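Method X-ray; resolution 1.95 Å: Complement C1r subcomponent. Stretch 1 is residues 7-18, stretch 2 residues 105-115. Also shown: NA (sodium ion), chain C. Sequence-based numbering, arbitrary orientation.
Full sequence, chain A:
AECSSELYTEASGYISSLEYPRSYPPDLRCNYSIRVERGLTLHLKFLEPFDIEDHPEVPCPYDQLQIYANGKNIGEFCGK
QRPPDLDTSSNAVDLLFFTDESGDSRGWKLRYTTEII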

ATOM      1  N   LEU A   7       9.792  -6.966  -3.228  1.00 29.09           N
ATOM      2  CA  LEU A   7       9.895  -6.515  -4.608  1.00 27.34           C
ATOM      3  C   LEU A   7       9.005  -7.390  -5.473  1.00 31.10           C
ATOM      4  O   LEU A   7       9.105  -8.617  -5.407  1.00 27.73           O
ATOM      5  CB  LEU A   7      11.340  -6.615  -5.113  1.00 29.03           C
ATOM      6  CG  LEU A   7      11.509  -6.411  -6.624  1.00 29.54           C
ATOM      7  CD1 LEU A   7      11.167  -4.995  -6.999  1.00 27.58           C
ATOM      8  CD2 LEU A   7      12.899  -6.740  -7.070  1.00 36.37           C
ATOM      9  N   TYR A   8       8.164  -6.758  -6.287  1.00 23.30           N
ATOM     10  CA  TYR A   8       7.220  -7.398  -7.202  1.00 28.31           C
ATOM     11  C   TYR A   8       7.552  -6.967  -8.625  1.00 26.70           C
ATOM     12  O   TYR A   8       7.547  -5.772  -8.930  1.00 24.43           O
ATOM     13  CB  TYR A   8       5.778  -6.986  -6.853  1.00 25.26           C
ATOM     14  CG  TYR A   8       5.384  -7.421  -5.457  1.00 27.09           C
ATOM     15  CD1 TYR A   8       5.647  -6.604  -4.379  1.00 23.97           C
ATOM     16  CD2 TYR A   8       4.789  -8.665  -5.222  1.00 33.79           C
ATOM     17  CE1 TYR A   8       5.346  -6.975  -3.095  1.00 28.54           C
ATOM     18  CE2 TYR A   8       4.463  -9.074  -3.914  1.00 32.59           C
ATOM     19  CZ  TYR A   8       4.747  -8.214  -2.855  1.00 34.54           C
ATOM     20  OH  TYR A   8       4.454  -8.535  -1.541  1.00 40.06           O
ATOM     21  N   THR A   9       7.838  -7.918  -9.493  1.00 25.65           N
ATOM     22  CA  THR A   9       8.155  -7.605 -10.877  1.00 25.57           C
ATOM     23  C   THR A   9       7.285  -8.345 -11.893  1.00 32.35           C
ATOM     24  O   THR A   9       7.492  -8.154 -13.087  1.00 30.91           O
ATOM     25  CB  THR A   9       9.617  -7.926 -11.183  1.00 27.41           C
ATOM     26  OG1 THR A   9       9.773  -9.343 -11.132  1.00 36.00           O
ATOM     27  CG2 THR A   9      10.530  -7.287 -10.127  1.00 28.55           C
ATOM     28  N   GLU A  10       6.332  -9.174 -11.468  1.00 27.79           N
ATOM     29  CA  GLU A  10       5.460  -9.834 -12.436  1.00 33.29           C
ATOM     30  C   GLU A  10       4.450  -8.828 -13.022  1.00 31.61           C
ATOM     31  O   GLU A  10       4.282  -7.723 -12.520  1.00 26.05           O
ATOM     32  CB  GLU A  10       4.757 -11.021 -11.779  1.00 36.82           C
ATOM     33  CG  GLU A  10       5.597 -12.291 -11.799  1.00 66.19           C
ATOM     34  CD  GLU A  10       5.486 -13.100 -10.516  1.00 85.98           C
ATOM     35  OE1 GLU A  10       6.542 -13.496  -9.974  1.00 94.45           O
ATOM     36  OE2 GLU A  10       4.349 -13.351 -10.050  1.00 91.10           O
ATOM     37  N   ALA A  11       3.775  -9.221 -14.102  1.00 30.59           N
ATOM     38  CA  ALA A  11       2.818  -8.342 -14.779  1.00 30.67           C
ATOM     39  C   ALA A  11       1.592  -8.024 -13.933  1.00 37.01           C
ATOM     40  O   ALA A  11       0.920  -7.024 -14.187  1.00 28.84           O
ATOM     41  CB  ALA A  11       2.345  -8.964 -16.094  1.00 34.40           C
ATOM     42  N   SER A  12       1.257  -8.863 -12.969  1.00 29.15           N
ATOM     43  CA  SER A  12       0.204  -8.506 -12.041  1.00 27.71           C
ATOM     44  C   SER A  12       0.477  -9.207 -10.721  1.00 29.49           C
ATOM     45  O   SER A  12       1.246 -10.171 -10.663  1.00 28.97           O
ATOM     46  CB  SER A  12      -1.164  -8.898 -12.584  1.00 30.19           C
ATOM     47  OG  SER A  12      -1.194 -10.297 -12.843  1.00 40.25           O
ATOM     48  N   GLY A  13      -0.186  -8.755  -9.667  1.00 25.02           N
ATOM     49  CA  GLY A  13      -0.046  -9.507  -8.432  1.00 28.95           C
ATOM     50  C   GLY A  13      -0.783  -8.857  -7.287  1.00 29.29           C
ATOM     51  O   GLY A  13      -1.344  -7.771  -7.410  1.00 27.18           O
ATOM     52  N   TYR A  14      -0.752  -9.530  -6.151  1.00 23.01           N
ATOM     53  CA  TYR A  14      -1.390  -9.034  -4.945  1.00 21.68           C
ATOM     54  C   TYR A  14      -0.313  -8.620  -3.948  1.00 21.80           C
ATOM     55  O   TYR A  14       0.743  -9.263  -3.829  1.00 21.49           O
ATOM     56  CB  TYR A  14      -2.285 -10.086  -4.294  1.00 23.53           C
ATOM     57  CG  TYR A  14      -3.557 -10.458  -5.021  1.00 27.73           C
ATOM     58  CD1 TYR A  14      -3.628 -11.638  -5.758  1.00 31.06           C
ATOM     59  CD2 TYR A  14      -4.693  -9.650  -4.951  1.00 25.93           C
ATOM     60  CE1 TYR A  14      -4.781 -12.006  -6.408  1.00 38.28           C
ATOM     61  CE2 TYR A  14      -5.863 -10.019  -5.608  1.00 29.95           C
ATOM     62  CZ  TYR A  14      -5.881 -11.177  -6.335  1.00 38.29           C
ATOM     63  OH  TYR A  14      -7.027 -11.542  -6.968  1.00 46.84           O
ATOM     64  N   ILE A  15      -0.593  -7.555  -3.216  1.00 20.63           N
ATOM     65  CA  ILE A  15       0.295  -7.078  -2.166  1.00 18.72           C
ATOM     66  C   ILE A  15      -0.590  -6.787  -0.968  1.00 18.42           C
ATOM     67  O   ILE A  15      -1.637  -6.162  -1.133  1.00 17.73           O
ATOM     68  CB  ILE A  15       1.030  -5.792  -2.608  1.00 17.83           C
ATOM     69  CG1 ILE A  15       1.634  -5.986  -4.010  1.00 18.15           C
ATOM     70  CG2 ILE A  15       2.030  -5.366  -1.526  1.00 18.77           C
ATOM     71  CD1 ILE A  15       2.461  -4.805  -4.492  1.00 20.60           C
ATOM     72  N   SER A  16      -0.181  -7.216   0.230  1.00 19.31           N
ATOM     73  CA  SER A  16      -1.013  -6.889   1.382  1.00 19.27           C
ATOM     74  C   SER A  16      -0.138  -6.631   2.603  1.00 24.15           C
ATOM     75  O   SER A  16       1.038  -7.000   2.649  1.00 22.92           O
ATOM     76  CB  SER A  16      -2.033  -8.007   1.646  1.00 21.76           C
ATOM     77  OG  SER A  16      -1.374  -9.239   1.924  1.00 29.47           O
ATOM     78  N   SER A  17      -0.735  -6.008   3.606  1.00 14.18           N
ATOM     79  CA  SER A  17      -0.082  -5.874   4.892  1.00 17.08           C
ATOM     80  C   SER A  17       0.084  -7.238   5.577  1.00 18.07           C
ATOM     81  O   SER A  17      -0.636  -8.197   5.315  1.00 18.93           O
ATOM     82  CB  SER A  17      -0.878  -4.931   5.796  1.00 19.82           C
ATOM     83  OG  SER A  17      -2.242  -5.303   5.855  1.00 19.93           O
ATOM     84  N   LEU A  18       1.041  -7.298   6.502  1.00 18.95           N
ATOM     85  CA  LEU A  18       1.335  -8.546   7.196  1.00 20.48           C
ATOM     86  C   LEU A  18       0.115  -9.071   7.957  1.00 22.78           C
ATOM     87  O   LEU A  18      -0.565  -8.321   8.662  1.00 20.36           O
ATOM     88  CB  LEU A  18       2.483  -8.316   8.160  1.00 26.04           C
ATOM     89  CG  LEU A  18       3.860  -8.259   7.503  1.00 33.00           C
ATOM     90  CD1 LEU A  18       4.877  -7.775   8.527  1.00 34.21           C
ATOM     91  CD2 LEU A  18       4.252  -9.630   6.934  1.00 35.89           C
ATOM     92  N   SER A 105      -6.087  -3.416  13.756  1.00 33.19           N
ATOM     93  CA  SER A 105      -6.762  -3.015  12.526  1.00 28.96           C
ATOM     94  C   SER A 105      -6.451  -4.060  11.476  1.00 25.09           C
ATOM     95  O   SER A 105      -5.351  -4.643  11.464  1.00 20.62           O
ATOM     96  CB  SER A 105      -6.314  -1.616  12.031  1.00 27.50           C
ATOM     97  OG  SER A 105      -6.060  -0.747  13.123  1.00 38.94           O
ATOM     98  N   ARG A 106      -7.390  -4.255  10.557  1.00 20.38           N
ATOM     99  CA  ARG A 106      -7.281  -5.416   9.681  1.00 20.44           C
ATOM    100  C   ARG A 106      -6.261  -5.222   8.569  1.00 18.71           C
ATOM    101  O   ARG A 106      -5.758  -6.219   8.045  1.00 24.26           O
ATOM    102  CB  ARG A 106      -8.649  -5.766   9.103  1.00 21.81           C
ATOM    103  CG  ARG A 106      -9.654  -6.166  10.202  1.00 26.59           C
ATOM    104  CD  ARG A 106     -11.006  -6.404   9.637  1.00 41.60           C
ATOM    105  NE  ARG A 106     -11.134  -7.787   9.224  1.00 48.04           N
ATOM    106  CZ  ARG A 106     -12.196  -8.272   8.589  1.00 59.30           C
ATOM    107  NH1 ARG A 106     -13.220  -7.467   8.309  1.00 51.80           N
ATOM    108  NH2 ARG A 106     -12.234  -9.558   8.244  1.00 61.45           N
ATOM    109  N   GLY A 107      -5.938  -3.975   8.176  1.00 17.97           N
ATOM    110  CA  GLY A 107      -4.879  -3.752   7.186  1.00 16.09           C
ATOM    111  C   GLY A 107      -5.388  -3.555   5.763  1.00 15.53           C
ATOM    112  O   GLY A 107      -6.542  -3.175   5.545  1.00 17.76           O
ATOM    113  N   TRP A 108      -4.571  -3.862   4.761  1.00 16.93           N
ATOM    114  CA  TRP A 108      -4.986  -3.522   3.403  1.00 14.37           C
ATOM    115  C   TRP A 108      -4.463  -4.605   2.480  1.00 19.75           C
ATOM    116  O   TRP A 108      -3.507  -5.319   2.805  1.00 16.74           O
ATOM    117  CB  TRP A 108      -4.434  -2.147   2.978  1.00 16.01           C
ATOM    118  CG  TRP A 108      -2.967  -2.059   3.256  1.00 15.42           C
ATOM    119  CD1 TRP A 108      -2.390  -1.647   4.419  1.00 17.70           C
ATOM    120  CD2 TRP A 108      -1.879  -2.464   2.399  1.00 15.79           C
ATOM    121  NE1 TRP A 108      -1.021  -1.703   4.315  1.00 17.46           N
ATOM    122  CE2 TRP A 108      -0.683  -2.223   3.102  1.00 19.05           C
ATOM    123  CE3 TRP A 108      -1.802  -2.976   1.088  1.00 18.15           C
ATOM    124  CZ2 TRP A 108       0.572  -2.485   2.566  1.00 18.68           C
ATOM    125  CZ3 TRP A 108      -0.547  -3.238   0.570  1.00 17.70           C
ATOM    126  CH2 TRP A 108       0.619  -2.978   1.304  1.00 20.18           C
ATOM    127  N   LYS A 109      -5.079  -4.685   1.309  1.00 14.86           N
ATOM    128  CA  LYS A 109      -4.633  -5.597   0.272  1.00 15.20           C
ATOM    129  C   LYS A 109      -4.998  -4.946  -1.056  1.00 18.27           C
ATOM    130  O   LYS A 109      -6.098  -4.394  -1.185  1.00 15.99           O
ATOM    131  CB  LYS A 109      -5.338  -6.955   0.406  1.00 16.78           C
ATOM    132  CG  LYS A 109      -5.044  -7.952  -0.707  1.00 21.12           C
ATOM    133  CD  LYS A 109      -5.473  -9.346  -0.257  1.00 27.07           C
ATOM    134  CE  LYS A 109      -5.373 -10.361  -1.375  1.00 31.68           C
ATOM    135  NZ  LYS A 109      -5.880 -11.700  -0.924  1.00 34.32           N
ATOM    136  N   LEU A 110      -4.104  -5.053  -2.037  1.00 14.78           N
ATOM    137  CA  LEU A 110      -4.342  -4.488  -3.362  1.00 18.66           C
ATOM    138  C   LEU A 110      -3.940  -5.520  -4.396  1.00 24.00           C
ATOM    139  O   LEU A 110      -3.161  -6.439  -4.119  1.00 20.77           O
ATOM    140  CB  LEU A 110      -3.547  -3.190  -3.591  1.00 17.40           C
ATOM    141  CG  LEU A 110      -2.037  -3.281  -3.620  1.00 20.68           C
ATOM    142  CD1 LEU A 110      -1.542  -3.672  -5.017  1.00 22.60           C
ATOM    143  CD2 LEU A 110      -1.432  -1.878  -3.257  1.00 22.90           C
ATOM    144  N   ARG A 111      -4.511  -5.376  -5.585  1.00 20.29           N
ATOM    145  CA  ARG A 111      -4.044  -6.060  -6.785  1.00 20.42           C
ATOM    146  C   ARG A 111      -3.507  -5.008  -7.743  1.00 27.84           C
ATOM    147  O   ARG A 111      -4.183  -4.004  -8.021  1.00 19.66           O
ATOM    148  CB  ARG A 111      -5.159  -6.841  -7.468  1.00 19.66           C
ATOM    149  CG  ARG A 111      -4.737  -7.480  -8.814  1.00 26.37           C
ATOM    150  CD  ARG A 111      -5.559  -8.720  -9.171  1.00 31.26           C
ATOM    151  NE  ARG A 111      -4.924  -9.473 -10.259  1.00 28.76           N
ATOM    152  CZ  ARG A 111      -5.311  -9.416 -11.523  1.00 31.67           C
ATOM    153  NH1 ARG A 111      -6.360  -8.669 -11.883  1.00 32.32           N
ATOM    154  NH2 ARG A 111      -4.661 -10.132 -12.426  1.00 26.68           N
ATOM    155  N   TYR A 112      -2.304  -5.232  -8.255  1.00 20.37           N
ATOM    156  CA  TYR A 112      -1.785  -4.375  -9.315  1.00 23.18           C
ATOM    157  C   TYR A 112      -1.841  -5.130 -10.634  1.00 25.16           C
ATOM    158  O   TYR A 112      -1.692  -6.363 -10.674  1.00 20.14           O
ATOM    159  CB  TYR A 112      -0.368  -3.897  -8.992  1.00 17.35           C
ATOM    160  CG  TYR A 112       0.727  -4.916  -9.179  1.00 19.36           C
ATOM    161  CD1 TYR A 112       1.344  -5.072 -10.414  1.00 19.68           C
ATOM    162  CD2 TYR A 112       1.181  -5.689  -8.109  1.00 19.75           C
ATOM    163  CE1 TYR A 112       2.357  -6.023 -10.591  1.00 24.19           C
ATOM    164  CE2 TYR A 112       2.185  -6.627  -8.277  1.00 25.32           C
ATOM    165  CZ  TYR A 112       2.765  -6.787  -9.522  1.00 23.03           C
ATOM    166  OH  TYR A 112       3.777  -7.705  -9.702  1.00 29.65           O
ATOM    167  N   THR A 113      -2.102  -4.390 -11.707  1.00 20.16           N
ATOM    168  CA  THR A 113      -2.071  -4.936 -13.047  1.00 21.94           C
ATOM    169  C   THR A 113      -1.272  -3.968 -13.892  1.00 22.32           C
ATOM    170  O   THR A 113      -1.047  -2.824 -13.484  1.00 21.79           O
ATOM    171  CB  THR A 113      -3.474  -5.099 -13.623  1.00 33.59           C
ATOM    172  OG1 THR A 113      -4.227  -3.880 -13.384  1.00 24.89           O
ATOM    173  CG2 THR A 113      -4.213  -6.325 -12.972  1.00 31.76           C
ATOM    174  N   THR A 114      -0.921  -4.381 -15.101  1.00 24.00           N
ATOM    175  CA  THR A 114      -0.146  -3.524 -15.981  1.00 29.07           C
ATOM    176  C   THR A 114      -0.911  -3.290 -17.274  1.00 30.81           C
ATOM    177  O   THR A 114      -1.616  -4.170 -17.784  1.00 31.49           O
ATOM    178  CB  THR A 114       1.247  -4.107 -16.283  1.00 24.70           C
ATOM    179  OG1 THR A 114       1.119  -5.477 -16.668  1.00 31.70           O
ATOM    180  CG2 THR A 114       2.132  -4.064 -15.039  1.00 22.64           C
ATOM    181  N   GLU A 115      -0.783  -2.074 -17.764  1.00 33.46           N
ATOM    182  CA  GLU A 115      -1.366  -1.629 -19.009  1.00 38.25           C
ATOM    183  C   GLU A 115      -0.234  -1.419 -19.995  1.00 45.04           C
ATOM    184  O   GLU A 115       0.825  -0.857 -19.649  1.00 33.10           O
ATOM    185  CB  GLU A 115      -2.154  -0.332 -18.807  1.00 49.76           C
ATOM    186  CG  GLU A 115      -2.566   0.368 -20.100  1.00 63.12           C
ATOM    187  CD  GLU A 115      -3.050   1.802 -19.878  1.00 80.38           C
ATOM    188  OE1 GLU A 115      -3.392   2.166 -18.731  1.00 80.20           O
ATOM    189  OE2 GLU A 115      -3.091   2.571 -20.863  1.00 89.79           O
TER
HETATM  190 NA    NA C 301      -2.745  -6.911   8.089  1.00 25.19          NA
HETATM  191  O   HOH W   1      -2.720 -11.323  -9.901  1.00 34.39           O

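Gly-13 to Ser-16 pair antiparallel with Tyr-112 to Lys-109; in all, the two stretches bury 871 Å² between them. Gly-13 N donates to Tyr-112 O (3.0 Å) and Tyr-112 N to Gly-13 O (2.8 Å); two residues along, Ile-15 N reaches Leu-110 O and Leu-110 N reaches Ile-15 O, both at 2.9 Å.

The main relief on one face is the Tyr-112 ring. At chi1 76° (p) it lies back across the partner strand, one face covered by Gly-13 N and Ser-12 C. Gly-13 leaves the hollow for it: an ideal CB there would sit only 3.1 Å from Tyr-112 CE2. Ile-15 CD1 packs against Tyr-112 CD2 (3.9 Å), while Ile-15 CG2 meets Trp-108 CZ3 (3.9 Å), so the branched side chain fills the space between the two aromatic rings. At the far end of the tyrosine, its OH passes Tyr-8 CB (3.6 Å) and donates to Glu-10 O (2.9 Å).

On the other face, the Tyr-14 ring is sandwiched between two extended chains, with Lys-109 NZ over one face, 5.0 Å from its centroid in a cation-pi contact, and Arg-111 CD off-centre on the opposite face, 4.2 Å from the centroid.

Small hydroxyl residues finish the ends. Thr-114 OG1 donates to Ala-11 O (2.9 Å). Ser-17 CB rests over the Trp-108 five-membered ring, and its OG accepts from Trp-108 N (2.9 Å) while binding sodium (2.8 Å to NA).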